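Side-chain contacts in malonyl CoA-acyl carrier protein transacylase (PDB 3EZO), which probably transfers the malonyl group of malonyl-CoA to the holo form of the acyl carrier protein, releasing coenzyme A: residues 99-104 against 235-240; 153-158 against 190-195; 157-162 against 182-187; 262-267 against 292-297. All coordinates share one frame; numbering follows the deposited sequence.

Interaction 1: residues 99-104 against 235-240; sequences LGEYTA and VNNIDV
A carboxylate buried between a helix and an irregular loop is gripped across the contact by a backbone N-H: E101 OE1 accepts the amide N of N237 at 2.7 Å on its syn lone pair (N-H...O 151°). E101 spans the gap because CG stands anti to the backbone N (chi1 -179°) and the chain runs on extended. E101 and N236 run side by side, OE2 3.4 Å from N236 CB. A water gives a proton to OE2 and takes the N-H of I238 at 3.2 Å, and another sits 2.9 Å from OE1 beside the V235 carbonyl; the N-H and two waters would probably ease the burial of the charge. Helix 99-107 follows strand 93-96 through the GHSLG sequence, consistent with the nucleophile elbow of acyltransferases, whose predicted active-site serine is S98. N237 slides past E101 in the opposite direction, with amide and carboxylate planes 62° apart, and its amide is held by the elbow and by helix 246-256: OD1 accepts from S98 N and from Q256 NE2, and ND2 donates to G96 O. N236 steadies the loop differently, as an Asx motif in which OD1 receives D239 N at 3.0 Å from above the carbonyl plane.

Interaction 2: residues 153-158 against 190-195; sequences CAEASA and KEKGAK
E155 reaches out from the last turn of helix 146-156 and meets the end of K192, its OE1 lying 3.2 Å from K192 NZ in a salt bridge. The two side chains come from opposite directions and touch through their charged ends alone, across a gap in which even the nearest CA atoms, those of E155 and K192, are 11.8 Å apart. E155 is stretched out, CG anti to the backbone N (chi1 -171°). K192 is nearly straight as far as CE and then bends at its last torsion (chi4 50°), which swings NZ to the syn lone pair of OE1. The second oxygen is less involved, since OE2 stands 4.4 Å from K192 NZ. A like charge is close by, with E191 OE1 5.1 Å from E155 OE2, and the ammonium probably offsets part of that repulsion. Because both partners are solvent-exposed and the bond is fairly long, its strength is likely to be modest. K192 itself sits where helix 179-191 unwinds: G193 follows with positive phi (105°) in a Schellman motif, its N bonded to K190 O at 2.9 Å. Around the bridge, K192 also rests on T148 and V152 of helix 146-156, and E155 on I188 of helix 179-191. The bridge links the last turn of helix 146-156 to the residue just after helix 179-191, at the outer edge of the two helices that pack side by side on the four-stranded antiparallel sheet of the small ferredoxin-like subdomain, while the neighbouring A156 packs on I188 and on V162 of strand 162-169.

Interaction 3: residues 157-162 against 182-187; sequences SATGVV and IEKACE
Apolar contact comes first: V162, entering its strand, pushes CG2 between two residues one turn apart on helix 179-191. CG2 lies 3.7 Å from I182 CD1 and 4.1 Å from A185 CB. With chi1 at 53° CG1 lies between N and the carbonyl carbon, which puts CG2 anti to the backbone N and toward the helix; the valine and isoleucine side chains meet at a slant. The second kind is mixed, at the more exposed end of the contact. T159 crosses K184 at about a right angle, OG1 sitting 3.5 Å from K184 CB. The lysine bends at chi2 and chi4, which brings NZ to 4.1 Å from T159 CG2. The hydroxyl of T159 finds its polar partners elsewhere, hydrogen-bonded with A156 O and weakly with A180 O, so towards K184 it offers contact rather than a bond. The segment 157-162 is the turn joining helix 146-156 to strand 162-169, which is the first helix-to-strand connection of a ferredoxin-like βαββαβ unit. V162 also packs on C153 and A156 of the preceding helix and on I175 of strand 172-176, while I182 reaches I175 and A139; the contact thereby fills the layer between both helices and the antiparallel sheet.

Interaction 4: residues 262-267 against 292-297; sequences RWVECV and KRIDGN
I294, at the end of helix 286-294, lays its branched side chain against the side of helix 263-272 formed by W263, V264 and V267. Its two ends straddle V267 at an oblique crossing: I294 CG2 lies 3.6 Å from V267 CG1, and I294 CD1 lies 3.8 Å from V267 CG2. This follows from CG2 standing anti to the backbone N of I294 while CG1 takes the place beside that N (chi1 -70°). The same CD1 comes to W263, whose side chain runs at about a right angle to the isoleucine, and stops 4.0 Å from W263 CD1. V267 CG2 lies over one face of the indole, 3.4 Å above its plane and offset toward the rim. V264 adds its CG2, 4.1 Å from I294 CG1. W263 also meets the ring of H97 and touches N237, beside the predicted active-site S98. The polar groups nearby bond within their own segment or outside both, not to the facing segment. R262, the N-cap residue, grips E265 side-on, NE donating to OE1 and NH2 to OE2, each at 2.9 Å; R262 NH1 turns to I238 O. D295 OD1 accepts N297 N at 3.0 Å in an Asx turn where the helix ends. With only carbon atoms in touch across the interface, the two helices are held here by dispersion and burial of apolar surface, and the fit depends on shape rather than on bond direction.

Overall arrangement
Interactions 1 and 4 belong to the larger subdomain with the parallel sheet, interactions 2 and 3 to the ferredoxin-like one, where both join helix 179-191 or the residue after it to the end of helix 146-156 or the turn that follows. Interaction 1 is buried and polar, its charge met by backbone and water next to the predicted catalytic serine; interaction 4, partly buried, is apolar and joins it through R262, whose N and NH1 meet N237 O and I238 O. Interaction 3 is mostly buried hydrocarbon, whereas interaction 2, about 8 Å away between centres, is one exposed ion pair. The centres of interactions 1 and 3 lie about 27 Å apart.

Interaction 1: residues 99-104 against 235-240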
loop_
_atom_site.group_PDB
_atom_site.type_symbol
_atom_site.label_atom_id
_atom_site.label_comp_id
_atom_site.label_asym_id
_atom_site.label_seq_id
_atom_site.Cartn_x
_atom_site.Cartn_y
_atom_site.Cartn_z
ATOM N N LEU A 99 1.027 -1.450 -2.419
ATOM C CA LEU A 99 0.788 -0.679 -3.650
ATOM C C LEU A 99 1.145 0.796 -3.471
ATOM O O LEU A 99 1.697 1.399 -4.350
ATOM C CB LEU A 99 -0.679 -0.794 -4.089
ATOM C CG LEU A 99 -1.139 -0.068 -5.360
ATOM C CD1 LEU A 99 -1.491 1.409 -5.058
ATOM C CD2 LEU A 99 -0.127 -0.164 -6.478
ATOM N N GLY A 100 0.846 1.355 -2.317
ATOM C CA GLY A 100 1.108 2.745 -2.027
ATOM C C GLY A 100 2.566 3.176 -2.111
ATOM O O GLY A 100 2.852 4.390 -2.210
ATOM N N GLU A 101 3.481 2.206 -2.073
ATOM C CA GLU A 101 4.913 2.522 -2.211
ATOM C C GLU A 101 5.190 3.057 -3.609
ATOM O O GLU A 101 6.083 3.884 -3.833
ATOM C CB GLU A 101 5.772 1.263 -1.939
ATOM C CG GLU A 101 7.275 1.516 -2.051
ATOM C CD GLU A 101 8.103 0.522 -1.237
ATOM O OE1 GLU A 101 7.799 0.353 -0.044
ATOM O OE2 GLU A 101 9.072 -0.047 -1.786
ATOM N N TYR A 102 4.429 2.557 -4.565
ATOM C CA TYR A 102 4.512 3.031 -5.934
ATOM C C TYR A 102 4.102 4.486 -6.041
ATOM O O TYR A 102 4.753 5.258 -6.695
ATOM C CB TYR A 102 3.656 2.142 -6.839
ATOM C CG TYR A 102 4.275 0.765 -7.039
ATOM C CD1 TYR A 102 4.980 0.467 -8.201
ATOM C CD2 TYR A 102 4.256 -0.177 -6.042
ATOM C CE1 TYR A 102 5.569 -0.768 -8.396
ATOM C CE2 TYR A 102 4.857 -1.439 -6.214
ATOM C CZ TYR A 102 5.518 -1.723 -7.400
ATOM O OH TYR A 102 6.099 -2.963 -7.612
ATOM N N THR A 103 3.017 4.847 -5.396
ATOM C CA THR A 103 2.500 6.225 -5.400
ATOM C C THR A 103 3.545 7.196 -4.757
ATOM O O THR A 103 3.780 8.315 -5.219
ATOM C CB THR A 103 1.177 6.290 -4.580
ATOM O OG1 THR A 103 0.365 5.137 -4.841
ATOM C CG2 THR A 103 0.392 7.519 -4.922
ATOM N N ALA A 104 4.138 6.742 -3.658
ATOM C CA ALA A 104 5.182 7.457 -2.989
ATOM C C ALA A 104 6.338 7.702 -3.956
ATOM O O ALA A 104 6.846 8.813 -4.023
ATOM C CB ALA A 104 5.667 6.630 -1.761
ATOM N N VAL A 235 11.088 5.787 2.282
ATOM C CA VAL A 235 11.422 4.630 3.103
ATOM C C VAL A 235 10.631 3.400 2.613
ATOM O O VAL A 235 9.414 3.445 2.465
ATOM C CB VAL A 235 11.297 4.961 4.636
ATOM C CG1 VAL A 235 9.915 5.447 5.074
ATOM C CG2 VAL A 235 11.772 3.769 5.463
ATOM N N ASN A 236 11.334 2.323 2.275
ATOM C CA ASN A 236 10.675 1.164 1.647
ATOM C C ASN A 236 10.110 0.160 2.637
ATOM O O ASN A 236 10.551 0.052 3.793
ATOM C CB ASN A 236 11.539 0.520 0.528
ATOM C CG ASN A 236 12.876 -0.050 1.010
ATOM O OD1 ASN A 236 12.981 -0.593 2.092
ATOM N ND2 ASN A 236 13.887 0.064 0.174
ATOM N N ASN A 237 9.099 -0.566 2.184
ATOM C CA ASN A 237 8.386 -1.520 3.012
ATOM C C ASN A 237 9.262 -2.710 3.386
ATOM O O ASN A 237 9.165 -3.239 4.469
ATOM C CB ASN A 237 7.193 -2.086 2.258
ATOM C CG ASN A 237 6.055 -1.103 2.058
ATOM O OD1 ASN A 237 5.157 -1.372 1.264
ATOM N ND2 ASN A 237 6.043 -0.017 2.793
ATOM N N ILE A 238 10.055 -3.168 2.445
ATOM C CA ILE A 238 10.789 -4.452 2.579
ATOM C C ILE A 238 11.976 -4.326 3.541
ATOM O O ILE A 238 12.150 -5.168 4.425
ATOM C CB ILE A 238 11.198 -5.014 1.208
ATOM C CG1 ILE A 238 11.643 -6.498 1.325
ATOM C CG2 ILE A 238 12.281 -4.148 0.527
ATOM C CD1 ILE A 238 10.528 -7.510 1.474
ATOM N N ASP A 239 12.742 -3.248 3.428
ATOM C CA ASP A 239 13.950 -3.108 4.181
ATOM C C ASP A 239 13.907 -1.966 5.210
ATOM O O ASP A 239 14.812 -1.831 6.014
ATOM C CB ASP A 239 15.109 -2.873 3.233
ATOM C CG ASP A 239 15.401 -4.055 2.324
ATOM O OD1 ASP A 239 15.001 -5.207 2.613
ATOM O OD2 ASP A 239 16.065 -3.818 1.290
ATOM N N VAL A 240 12.838 -1.169 5.223
ATOM C CA VAL A 240 12.822 0.057 6.001
ATOM C C VAL A 240 14.076 0.909 5.706
ATOM O O VAL A 240 14.673 1.494 6.607
ATOM C CB VAL A 240 12.658 -0.238 7.503
ATOM C CG1 VAL A 240 12.149 0.966 8.218
ATOM C CG2 VAL A 240 11.711 -1.478 7.731
HETATM O O HOH W 1 7.052 2.816 1.235
HETATM O O HOH W 2 9.803 -2.333 -0.585
#

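Interaction 2: residues 153-158 against 190-195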
loop_
_atom_site.group_PDB
_atom_site.type_symbol
_atom_site.label_atom_id
_atom_site.label_comp_id
_atom_site.label_asym_id
_atom_site.label_seq_id
_atom_site.Cartn_x
_atom_site.Cartn_y
_atom_site.Cartn_z
ATOM N N CYS A 153 2.733 -18.637 13.398
ATOM C CA CYS A 153 3.011 -19.074 12.011
ATOM C C CYS A 153 4.050 -20.190 11.947
ATOM O O CYS A 153 3.883 -21.146 11.187
ATOM C CB CYS A 153 3.456 -17.899 11.173
ATOM S SG CYS A 153 2.097 -16.689 10.849
ATOM N N ALA A 154 5.083 -20.106 12.783
ATOM C CA ALA A 154 6.120 -21.114 12.801
ATOM C C ALA A 154 5.504 -22.461 13.237
ATOM O O ALA A 154 5.706 -23.491 12.620
ATOM C CB ALA A 154 7.313 -20.658 13.709
ATOM N N GLU A 155 4.640 -22.413 14.229
ATOM C CA GLU A 155 3.914 -23.581 14.679
ATOM C C GLU A 155 2.901 -24.136 13.641
ATOM O O GLU A 155 2.878 -25.356 13.370
ATOM C CB GLU A 155 3.226 -23.201 15.992
ATOM C CG GLU A 155 2.589 -24.345 16.729
ATOM C CD GLU A 155 2.009 -23.891 18.042
ATOM O OE1 GLU A 155 2.413 -22.773 18.551
ATOM O OE2 GLU A 155 1.153 -24.655 18.535
ATOM N N ALA A 156 2.078 -23.246 13.077
ATOM C CA ALA A 156 1.102 -23.596 12.050
ATOM C C ALA A 156 1.743 -24.198 10.777
ATOM O O ALA A 156 1.090 -24.949 10.010
ATOM C CB ALA A 156 0.268 -22.344 11.699
ATOM N N SER A 157 3.020 -23.862 10.544
ATOM C CA SER A 157 3.688 -24.171 9.281
ATOM C C SER A 157 3.849 -25.658 9.000
ATOM O O SER A 157 4.039 -26.046 7.847
ATOM C CB SER A 157 5.059 -23.468 9.179
ATOM O OG SER A 157 4.869 -22.110 8.739
ATOM N N ALA A 158 3.789 -26.488 10.038
ATOM C CA ALA A 158 3.733 -27.956 9.837
ATOM C C ALA A 158 2.575 -28.395 8.946
ATOM O O ALA A 158 2.634 -29.478 8.386
ATOM C CB ALA A 158 3.659 -28.699 11.216
ATOM N N LYS A 190 -6.145 -17.929 18.088
ATOM C CA LYS A 190 -7.283 -17.920 19.033
ATOM C C LYS A 190 -6.928 -18.600 20.348
ATOM O O LYS A 190 -7.181 -18.038 21.413
ATOM C CB LYS A 190 -8.536 -18.550 18.420
ATOM C CG LYS A 190 -9.201 -17.695 17.372
ATOM C CD LYS A 190 -10.086 -18.507 16.427
ATOM C CE LYS A 190 -10.840 -17.595 15.404
ATOM N NZ LYS A 190 -11.272 -18.233 14.093
ATOM N N GLU A 191 -6.293 -19.764 20.280
ATOM C CA GLU A 191 -5.882 -20.469 21.503
ATOM C C GLU A 191 -4.973 -19.610 22.354
ATOM O O GLU A 191 -5.049 -19.669 23.579
ATOM C CB GLU A 191 -5.125 -21.781 21.196
ATOM C CG GLU A 191 -5.920 -22.863 20.463
ATOM C CD GLU A 191 -5.013 -23.867 19.685
ATOM O OE1 GLU A 191 -3.755 -23.788 19.776
ATOM O OE2 GLU A 191 -5.553 -24.746 18.982
ATOM N N LYS A 192 -4.100 -18.836 21.707
ATOM C CA LYS A 192 -3.108 -17.978 22.395
ATOM C C LYS A 192 -3.716 -16.646 22.865
ATOM O O LYS A 192 -3.029 -15.805 23.450
ATOM C CB LYS A 192 -1.905 -17.703 21.480
ATOM C CG LYS A 192 -0.932 -18.882 21.342
ATOM C CD LYS A 192 0.338 -18.494 20.595
ATOM C CE LYS A 192 1.505 -19.429 20.941
ATOM N NZ LYS A 192 1.128 -20.880 20.813
ATOM N N GLY A 193 -4.997 -16.445 22.579
ATOM C CA GLY A 193 -5.745 -15.325 23.142
ATOM C C GLY A 193 -6.021 -14.179 22.189
ATOM O O GLY A 193 -6.377 -13.086 22.645
ATOM N N ALA A 194 -5.885 -14.410 20.879
ATOM C CA ALA A 194 -6.127 -13.344 19.898
ATOM C C ALA A 194 -7.551 -12.827 20.043
ATOM O O ALA A 194 -8.478 -13.622 20.198
ATOM C CB ALA A 194 -5.896 -13.825 18.468
ATOM N N LYS A 195 -7.720 -11.507 19.962
ATOM C CA LYS A 195 -9.051 -10.912 19.887
ATOM C C LYS A 195 -9.743 -11.334 18.606
ATOM O O LYS A 195 -10.952 -11.527 18.571
ATOM C CB LYS A 195 -8.995 -9.374 19.989
#

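Interaction 3: residues 157-162 against 182-187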
loop_
_atom_site.group_PDB
_atom_site.type_symbol
_atom_site.label_atom_id
_atom_site.label_comp_id
_atom_site.label_asym_id
_atom_site.label_seq_id
_atom_site.Cartn_x
_atom_site.Cartn_y
_atom_site.Cartn_z
ATOM N N SER A 157 3.020 -23.862 10.544
ATOM C CA SER A 157 3.688 -24.171 9.281
ATOM C C SER A 157 3.849 -25.658 9.000
ATOM O O SER A 157 4.039 -26.046 7.847
ATOM C CB SER A 157 5.059 -23.468 9.179
ATOM O OG SER A 157 4.869 -22.110 8.739
ATOM N N ALA A 158 3.789 -26.488 10.038
ATOM C CA ALA A 158 3.733 -27.956 9.837
ATOM C C ALA A 158 2.575 -28.395 8.946
ATOM O O ALA A 158 2.634 -29.478 8.386
ATOM C CB ALA A 158 3.659 -28.699 11.216
ATOM N N THR A 159 1.492 -27.601 8.862
ATOM C CA THR A 159 0.353 -27.938 7.997
ATOM C C THR A 159 0.437 -27.313 6.619
ATOM O O THR A 159 -0.337 -27.665 5.742
ATOM C CB THR A 159 -1.004 -27.571 8.609
ATOM O OG1 THR A 159 -1.152 -26.124 8.685
ATOM C CG2 THR A 159 -1.137 -28.163 9.969
ATOM N N GLY A 160 1.405 -26.425 6.420
ATOM C CA GLY A 160 1.587 -25.702 5.164
ATOM C C GLY A 160 2.237 -24.358 5.497
ATOM O O GLY A 160 2.038 -23.805 6.583
ATOM N N VAL A 161 2.997 -23.818 4.549
ATOM C CA VAL A 161 3.697 -22.524 4.726
ATOM C C VAL A 161 2.713 -21.439 5.093
ATOM O O VAL A 161 1.637 -21.352 4.508
ATOM C CB VAL A 161 4.484 -22.151 3.449
ATOM C CG1 VAL A 161 4.989 -20.742 3.465
ATOM C CG2 VAL A 161 5.632 -23.151 3.255
ATOM N N VAL A 162 3.074 -20.647 6.098
ATOM C CA VAL A 162 2.302 -19.478 6.521
ATOM C C VAL A 162 3.233 -18.560 7.246
ATOM O O VAL A 162 4.107 -19.009 8.036
ATOM C CB VAL A 162 1.041 -19.873 7.396
ATOM C CG1 VAL A 162 1.425 -20.767 8.593
ATOM C CG2 VAL A 162 0.268 -18.659 7.823
ATOM N N ILE A 182 -2.880 -21.001 6.920
ATOM C CA ILE A 182 -3.686 -19.868 7.361
ATOM C C ILE A 182 -4.772 -20.334 8.345
ATOM O O ILE A 182 -4.899 -19.776 9.413
ATOM C CB ILE A 182 -4.332 -19.191 6.133
ATOM C CG1 ILE A 182 -3.286 -18.320 5.428
ATOM C CG2 ILE A 182 -5.610 -18.451 6.505
ATOM C CD1 ILE A 182 -2.740 -17.274 6.275
ATOM N N GLU A 183 -5.523 -21.375 7.984
ATOM C CA GLU A 183 -6.523 -21.969 8.906
ATOM C C GLU A 183 -5.947 -22.384 10.263
ATOM O O GLU A 183 -6.441 -21.983 11.331
ATOM C CB GLU A 183 -7.225 -23.153 8.224
ATOM C CG GLU A 183 -8.334 -22.653 7.362
ATOM C CD GLU A 183 -9.025 -23.744 6.563
ATOM O OE1 GLU A 183 -9.425 -24.784 7.154
ATOM O OE2 GLU A 183 -9.178 -23.545 5.346
ATOM N N LYS A 184 -4.875 -23.160 10.240
ATOM C CA LYS A 184 -4.233 -23.603 11.491
ATOM C C LYS A 184 -3.667 -22.433 12.294
ATOM O O LYS A 184 -3.747 -22.411 13.530
ATOM C CB LYS A 184 -3.106 -24.589 11.166
ATOM C CG LYS A 184 -2.436 -25.200 12.370
ATOM C CD LYS A 184 -3.394 -26.067 13.133
ATOM C CE LYS A 184 -2.727 -26.620 14.368
ATOM N NZ LYS A 184 -1.502 -27.416 13.994
ATOM N N ALA A 185 -3.113 -21.440 11.599
ATOM C CA ALA A 185 -2.585 -20.255 12.293
ATOM C C ALA A 185 -3.715 -19.507 12.990
ATOM O O ALA A 185 -3.547 -19.075 14.131
ATOM C CB ALA A 185 -1.824 -19.316 11.324
ATOM N N CYS A 186 -4.860 -19.351 12.331
ATOM C CA CYS A 186 -6.025 -18.731 13.021
ATOM C C CYS A 186 -6.438 -19.497 14.297
ATOM O O CYS A 186 -6.671 -18.922 15.368
ATOM C CB CYS A 186 -7.208 -18.563 12.063
ATOM S SG CYS A 186 -6.868 -17.350 10.792
ATOM N N GLU A 187 -6.489 -20.806 14.183
ATOM C CA GLU A 187 -6.852 -21.672 15.309
ATOM C C GLU A 187 -5.857 -21.520 16.460
ATOM O O GLU A 187 -6.240 -21.244 17.604
ATOM C CB GLU A 187 -6.848 -23.085 14.763
ATOM C CG GLU A 187 -7.384 -24.146 15.605
ATOM C CD GLU A 187 -7.063 -25.484 14.957
ATOM O OE1 GLU A 187 -7.543 -25.699 13.803
ATOM O OE2 GLU A 187 -6.278 -26.261 15.568
#

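Interaction 4: residues 262-267 against 292-297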
loop_
_atom_site.group_PDB
_atom_site.type_symbol
_atom_site.label_atom_id
_atom_site.label_comp_id
_atom_site.label_asym_id
_atom_site.label_seq_id
_atom_site.Cartn_x
_atom_site.Cartn_y
_atom_site.Cartn_z
ATOM N N ARG A 262 6.693 -3.874 6.252
ATOM C CA ARG A 262 7.101 -3.530 7.622
ATOM C C ARG A 262 6.603 -2.135 7.950
ATOM O O ARG A 262 7.371 -1.181 8.132
ATOM C CB ARG A 262 8.605 -3.667 7.771
ATOM C CG ARG A 262 9.043 -5.143 7.633
ATOM C CD ARG A 262 10.531 -5.335 7.368
ATOM N NE ARG A 262 11.366 -4.937 8.498
ATOM C CZ ARG A 262 12.690 -4.793 8.419
ATOM N NH1 ARG A 262 13.337 -5.055 7.288
ATOM N NH2 ARG A 262 13.370 -4.426 9.480
ATOM N N TRP A 263 5.298 -2.019 8.016
ATOM C CA TRP A 263 4.690 -0.692 7.997
ATOM C C TRP A 263 4.917 0.068 9.308
ATOM O O TRP A 263 5.250 1.263 9.295
ATOM C CB TRP A 263 3.202 -0.753 7.650
ATOM C CG TRP A 263 2.650 0.637 7.559
ATOM C CD1 TRP A 263 1.792 1.238 8.438
ATOM C CD2 TRP A 263 3.007 1.643 6.592
ATOM N NE1 TRP A 263 1.551 2.526 8.049
ATOM C CE2 TRP A 263 2.283 2.809 6.920
ATOM C CE3 TRP A 263 3.827 1.657 5.472
ATOM C CZ2 TRP A 263 2.382 3.996 6.163
ATOM C CZ3 TRP A 263 3.932 2.816 4.735
ATOM C CH2 TRP A 263 3.228 3.988 5.096
ATOM N N VAL A 264 4.749 -0.616 10.430
ATOM C CA VAL A 264 5.082 -0.048 11.728
ATOM C C VAL A 264 6.468 0.563 11.690
ATOM O O VAL A 264 6.661 1.717 12.037
ATOM C CB VAL A 264 4.955 -1.119 12.877
ATOM C CG1 VAL A 264 5.523 -0.598 14.228
ATOM C CG2 VAL A 264 3.514 -1.550 13.022
ATOM N N GLU A 265 7.444 -0.188 11.215
ATOM C CA GLU A 265 8.825 0.279 11.182
ATOM C C GLU A 265 9.048 1.477 10.273
ATOM O O GLU A 265 9.882 2.345 10.564
ATOM C CB GLU A 265 9.732 -0.893 10.781
ATOM C CG GLU A 265 9.859 -1.924 11.894
ATOM C CD GLU A 265 10.604 -3.156 11.442
ATOM O OE1 GLU A 265 9.971 -4.047 10.836
ATOM O OE2 GLU A 265 11.837 -3.204 11.638
ATOM N N CYS A 266 8.304 1.541 9.165
ATOM C CA CYS A 266 8.426 2.685 8.246
ATOM C C CYS A 266 7.990 3.975 8.939
ATOM O O CYS A 266 8.667 5.003 8.855
ATOM C CB CYS A 266 7.597 2.476 7.002
ATOM S SG CYS A 266 8.279 1.276 5.844
ATOM N N VAL A 267 6.859 3.884 9.635
ATOM C CA VAL A 267 6.323 4.999 10.434
ATOM C C VAL A 267 7.293 5.413 11.556
ATOM O O VAL A 267 7.541 6.596 11.750
ATOM C CB VAL A 267 4.926 4.664 11.017
ATOM C CG1 VAL A 267 4.468 5.749 11.968
ATOM C CG2 VAL A 267 3.858 4.464 9.867
ATOM N N LYS A 292 -2.049 6.660 14.322
ATOM C CA LYS A 292 -2.537 6.871 15.688
ATOM C C LYS A 292 -2.090 5.728 16.616
ATOM O O LYS A 292 -1.652 5.965 17.730
ATOM C CB LYS A 292 -4.079 6.978 15.757
ATOM C CG LYS A 292 -4.716 8.143 15.031
ATOM C CD LYS A 292 -6.261 8.160 15.220
ATOM C CE LYS A 292 -6.957 9.354 14.526
ATOM N NZ LYS A 292 -7.356 9.102 13.081
ATOM N N ARG A 293 -2.210 4.501 16.129
ATOM C CA ARG A 293 -1.878 3.315 16.908
ATOM C C ARG A 293 -0.376 3.107 17.080
ATOM O O ARG A 293 0.076 2.582 18.097
ATOM C CB ARG A 293 -2.436 2.074 16.214
ATOM C CG ARG A 293 -3.925 2.120 15.855
ATOM C CD ARG A 293 -4.774 1.615 16.934
ATOM N NE ARG A 293 -4.044 0.508 17.531
ATOM C CZ ARG A 293 -3.963 -0.732 17.038
ATOM N NH1 ARG A 293 -4.636 -1.093 15.934
ATOM N NH2 ARG A 293 -3.204 -1.620 17.683
ATOM N N ILE A 294 0.392 3.436 16.048
ATOM C CA ILE A 294 1.834 3.243 16.075
ATOM C C ILE A 294 2.532 4.232 17.050
ATOM O O ILE A 294 3.463 3.871 17.788
ATOM C CB ILE A 294 2.417 3.353 14.649
ATOM C CG1 ILE A 294 1.974 2.132 13.816
ATOM C CG2 ILE A 294 3.937 3.447 14.687
ATOM C CD1 ILE A 294 1.916 2.374 12.306
ATOM N N ASP A 295 2.079 5.475 17.057
ATOM C CA ASP A 295 2.748 6.506 17.840
ATOM C C ASP A 295 1.781 7.654 17.986
ATOM O O ASP A 295 1.574 8.416 17.049
ATOM C CB ASP A 295 4.032 6.951 17.121
ATOM C CG ASP A 295 4.840 8.012 17.894
ATOM O OD1 ASP A 295 4.340 8.569 18.920
ATOM O OD2 ASP A 295 6.002 8.276 17.448
ATOM N N GLY A 296 1.218 7.775 19.183
ATOM C CA GLY A 296 0.221 8.797 19.485
ATOM C C GLY A 296 0.766 10.222 19.588
ATOM O O GLY A 296 -0.030 11.163 19.641
ATOM N N ASN A 297 2.085 10.414 19.636
ATOM C CA ASN A 297 2.626 11.777 19.618
ATOM C C ASN A 297 2.645 12.328 18.217
ATOM O O ASN A 297 2.866 13.520 18.028
ATOM C CB ASN A 297 4.060 11.854 20.131
ATOM C CG ASN A 297 4.252 11.235 21.501
ATOM O OD1 ASN A 297 3.365 11.253 22.351
ATOM N ND2 ASN A 297 5.466 10.709 21.735
#